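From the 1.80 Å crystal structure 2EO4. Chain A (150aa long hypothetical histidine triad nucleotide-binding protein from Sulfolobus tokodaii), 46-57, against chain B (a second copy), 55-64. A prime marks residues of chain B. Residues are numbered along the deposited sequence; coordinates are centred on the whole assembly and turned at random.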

# COMPACT_ATOMS: atom_id res chain seq x y z
N ASN A 46 -8.38 -6.83 7.80
CA ASN A 46 -7.57 -5.76 7.23
C ASN A 46 -6.10 -6.17 7.21
O ASN A 46 -5.75 -7.30 7.57
CB ASN A 46 -7.75 -4.48 8.06
CG ASN A 46 -7.38 -4.68 9.52
OD1 ASN A 46 -6.25 -5.05 9.84
ND2 ASN A 46 -8.34 -4.44 10.41
N TYR A 47 -5.24 -5.25 6.77
CA TYR A 47 -3.81 -5.49 6.66
C TYR A 47 -3.14 -5.93 7.98
O TYR A 47 -2.27 -6.79 7.98
CB TYR A 47 -3.14 -4.22 6.13
CG TYR A 47 -1.69 -4.37 5.70
CD1 TYR A 47 -0.65 -4.30 6.63
CD2 TYR A 47 -1.37 -4.58 4.36
CE1 TYR A 47 0.68 -4.42 6.22
CE2 TYR A 47 -0.05 -4.69 3.95
CZ TYR A 47 0.97 -4.61 4.88
OH TYR A 47 2.28 -4.72 4.47
N LEU A 48 -3.57 -5.32 9.08
CA LEU A 48 -2.99 -5.62 10.39
C LEU A 48 -3.32 -6.99 10.95
O LEU A 48 -2.63 -7.49 11.84
CB LEU A 48 -3.41 -4.54 11.38
CG LEU A 48 -3.15 -3.10 10.93
CD1 LEU A 48 -3.62 -2.13 12.00
CD2 LEU A 48 -1.66 -2.90 10.64
N GLU A 49 -4.38 -7.61 10.44
CA GLU A 49 -4.81 -8.92 10.93
C GLU A 49 -4.19 -10.09 10.17
O GLU A 49 -4.33 -11.24 10.58
CB GLU A 49 -6.33 -9.03 10.88
CG GLU A 49 -7.07 -8.06 11.78
CD GLU A 49 -6.72 -8.24 13.24
OE1 GLU A 49 -6.62 -9.41 13.69
OE2 GLU A 49 -6.55 -7.22 13.95
N ALA A 50 -3.52 -9.79 9.06
CA ALA A 50 -2.90 -10.84 8.25
C ALA A 50 -1.54 -11.25 8.79
O ALA A 50 -0.81 -10.43 9.34
CB ALA A 50 -2.76 -10.36 6.81
N ASP A 51 -1.21 -12.53 8.65
CA ASP A 51 0.08 -13.04 9.11
C ASP A 51 1.17 -12.54 8.16
O ASP A 51 0.88 -12.14 7.03
CB ASP A 51 0.08 -14.58 9.12
CG ASP A 51 -0.16 -15.17 7.75
OD1 ASP A 51 -1.33 -15.20 7.32
OD2 ASP A 51 0.82 -15.60 7.11
N GLU A 52 2.42 -12.59 8.60
CA GLU A 52 3.54 -12.11 7.79
C GLU A 52 3.74 -12.84 6.46
O GLU A 52 4.09 -12.21 5.46
CB GLU A 52 4.84 -12.15 8.60
CG GLU A 52 4.82 -11.26 9.83
CD GLU A 52 6.19 -11.12 10.46
OE1 GLU A 52 6.89 -12.14 10.60
OE2 GLU A 52 6.56 -9.99 10.83
N ASP A 53 3.53 -14.15 6.43
CA ASP A 53 3.71 -14.89 5.19
C ASP A 53 2.69 -14.46 4.14
O ASP A 53 3.01 -14.37 2.95
CB ASP A 53 3.61 -16.40 5.43
CG ASP A 53 4.78 -16.93 6.25
OD1 ASP A 53 5.89 -16.37 6.14
OD2 ASP A 53 4.57 -17.90 7.01
N THR A 54 1.46 -14.19 4.57
CA THR A 54 0.43 -13.74 3.65
C THR A 54 0.78 -12.36 3.12
O THR A 54 0.67 -12.10 1.92
CB THR A 54 -0.95 -13.66 4.34
OG1 THR A 54 -1.39 -14.98 4.69
CG2 THR A 54 -1.98 -13.04 3.41
N LEU A 55 1.22 -11.47 4.01
CA LEU A 55 1.58 -10.11 3.60
C LEU A 55 2.77 -10.10 2.66
O LEU A 55 2.82 -9.31 1.72
CB LEU A 55 1.89 -9.25 4.83
CG LEU A 55 0.70 -8.92 5.75
CD1 LEU A 55 1.17 -8.04 6.90
CD2 LEU A 55 -0.38 -8.20 4.95
N ALA A 56 3.73 -10.99 2.90
CA ALA A 56 4.91 -11.07 2.05
C ALA A 56 4.56 -11.51 0.64
O ALA A 56 5.02 -10.92 -0.34
CB ALA A 56 5.93 -12.05 2.66
N GLU A 57 3.73 -12.54 0.53
CA GLU A 57 3.33 -13.03 -0.78
C GLU A 57 2.39 -12.04 -1.46
O GLU A 57 2.41 -11.88 -2.67
CB GLU A 57 2.64 -14.40 -0.65
CG GLU A 57 2.33 -15.07 -1.98
CD GLU A 57 3.53 -15.13 -2.92
OE1 GLU A 57 4.65 -15.45 -2.44
OE2 GLU A 57 3.35 -14.87 -4.13
N LEU B 55 10.43 -6.27 -1.03
CA LEU B 55 8.99 -6.00 -0.90
C LEU B 55 8.36 -6.85 0.19
O LEU B 55 7.48 -6.39 0.92
CB LEU B 55 8.28 -6.24 -2.24
CG LEU B 55 8.60 -5.26 -3.37
CD1 LEU B 55 7.80 -5.63 -4.61
CD2 LEU B 55 8.28 -3.84 -2.93
N ALA B 56 8.80 -8.10 0.31
CA ALA B 56 8.26 -9.00 1.31
C ALA B 56 8.58 -8.52 2.72
O ALA B 56 7.71 -8.49 3.59
CB ALA B 56 8.81 -10.42 1.11
N GLU B 57 9.83 -8.13 2.94
CA GLU B 57 10.24 -7.65 4.25
C GLU B 57 9.63 -6.28 4.53
O GLU B 57 9.30 -5.96 5.67
CB GLU B 57 11.77 -7.57 4.34
CG GLU B 57 12.30 -7.23 5.72
CD GLU B 57 11.72 -8.12 6.82
OE1 GLU B 57 11.63 -9.35 6.61
OE2 GLU B 57 11.38 -7.59 7.89
N LEU B 58 9.49 -5.47 3.48
CA LEU B 58 8.90 -4.15 3.62
C LEU B 58 7.47 -4.29 4.16
O LEU B 58 7.05 -3.54 5.04
CB LEU B 58 8.86 -3.44 2.26
CG LEU B 58 8.16 -2.07 2.21
CD1 LEU B 58 8.88 -1.09 3.13
CD2 LEU B 58 8.15 -1.55 0.78
N ALA B 59 6.74 -5.25 3.63
CA ALA B 59 5.36 -5.48 4.07
C ALA B 59 5.30 -5.81 5.55
O ALA B 59 4.39 -5.38 6.26
CB ALA B 59 4.73 -6.60 3.26
N LYS B 60 6.27 -6.59 6.02
CA LYS B 60 6.32 -6.99 7.43
C LYS B 60 6.66 -5.81 8.33
O LYS B 60 6.12 -5.67 9.43
CB LYS B 60 7.34 -8.11 7.61
CG LYS B 60 7.00 -9.36 6.82
CD LYS B 60 8.06 -10.44 6.96
CE LYS B 60 7.77 -11.61 6.03
NZ LYS B 60 8.78 -12.69 6.16
N VAL B 61 7.57 -4.95 7.87
CA VAL B 61 7.95 -3.78 8.64
C VAL B 61 6.75 -2.82 8.70
O VAL B 61 6.46 -2.24 9.74
CB VAL B 61 9.16 -3.05 8.01
CG1 VAL B 61 9.41 -1.73 8.72
CG2 VAL B 61 10.40 -3.94 8.10
N VAL B 62 6.06 -2.67 7.58
CA VAL B 62 4.88 -1.80 7.53
C VAL B 62 3.85 -2.27 8.56
O VAL B 62 3.24 -1.45 9.26
CB VAL B 62 4.26 -1.79 6.11
CG1 VAL B 62 2.89 -1.11 6.13
CG2 VAL B 62 5.19 -1.04 5.17
N LYS B 63 3.65 -3.58 8.68
CA LYS B 63 2.68 -4.07 9.67
C LYS B 63 3.10 -3.68 11.09
O LYS B 63 2.30 -3.12 11.85
CB LYS B 63 2.54 -5.60 9.60
CG LYS B 63 1.57 -6.14 10.66
CD LYS B 63 1.44 -7.66 10.64
CE LYS B 63 0.55 -8.14 11.78
NZ LYS B 63 0.30 -9.61 11.77
N LEU B 64 4.34 -3.97 11.45
CA LEU B 64 4.84 -3.65 12.78
C LEU B 64 4.73 -2.17 13.11
O LEU B 64 4.18 -1.79 14.15
CB LEU B 64 6.31 -4.08 12.92
CG LEU B 64 7.01 -3.64 14.21
CD1 LEU B 64 6.28 -4.21 15.41
CD2 LEU B 64 8.46 -4.10 14.19
O HOH W 1 5.10 -7.59 11.01
O HOH W 2 7.96 -13.82 8.94
O HOH W 3 7.74 -14.92 4.30

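The contact pairs a turn and the first turn and a half of a helix in chain A with a longer helical segment of chain B, burying 586 Å² in all. The two helices run at 129° to each other and approach to 7.9 Å between axes. Where the backbones come closest, alanine meets alanine: the CB atoms of Ala56 and Ala56′ are 3.7 Å apart, and their CA atoms 4.0 Å. Next along the contact, Ala59′ points toward chain A, its CB lying 3.7 Å from Leu55 O and 4.2 Å from Leu55 CB.

Two direct hydrogen bonds join the stretches, and each pairs a side-chain donor with a backbone carbonyl of the other chain. Tyr47 sets out sideways, but its t rotamer brings the end of the ring to chain B, where Tyr47 OH donates to Ala59′ O at 2.8 Å. Ala59′ O also accepts the helical bond from Lys63′ N (3.1 Å), so it serves two donors at once. The small side chain of Ala59′ leaves room for the hydroxyl, with Tyr47 OH 3.3 Å from Ala59′ CB. Both Ala59′ O and Lys63′ N lie at the ring's edge, while Val62′ supplies an apolar neighbour, its CG1 4.0 Å from Tyr47 CE1. Tyr47, Leu55 and Ala59′ are all buried, which suits their largely apolar side chains; the one polar group among these, the tyrosine hydroxyl, has its acceptor.

Lys63′ has the largest covered area of any residue here. All four of its chi angles are t, and the extended chain carries Lys63′ NZ to Ala50 O, to which it donates at 2.8 Å. Ala50 lies in the loop, one residue before the N-cap Asp51. The methylenes are used as well: Lys63′ CD packs 3.8 Å from Leu55 CD1, and Lys63′ CE lies 3.2 Å from Leu48 O.

The start of the chain A helix is secured within its own chain. Asp51 accepts from Thr54 N through OD2 (3.0 Å) and from Thr54 OG1 through OD1 (2.6 Å), satisfying a backbone amide that has no carbonyl one turn earlier in the helix.

At the more exposed margin, water mediates the polar contacts. Glu52 points toward chain B, and one water donates to both Glu52 OE2 (2.8 Å) and Lys60′ O (2.7 Å), bridging two acceptors that could not bond directly. A second water donates to Glu52 OE1 (2.6 Å) and accepts from Lys60′ NZ (3.1 Å); a third donates to Asp53 OD1 (3.0 Å) and accepts from Lys60′ NZ (3.1 Å). Lys60′ thus reaches both carboxylates through water, while its CE packs 3.9 Å from Ala56 CB.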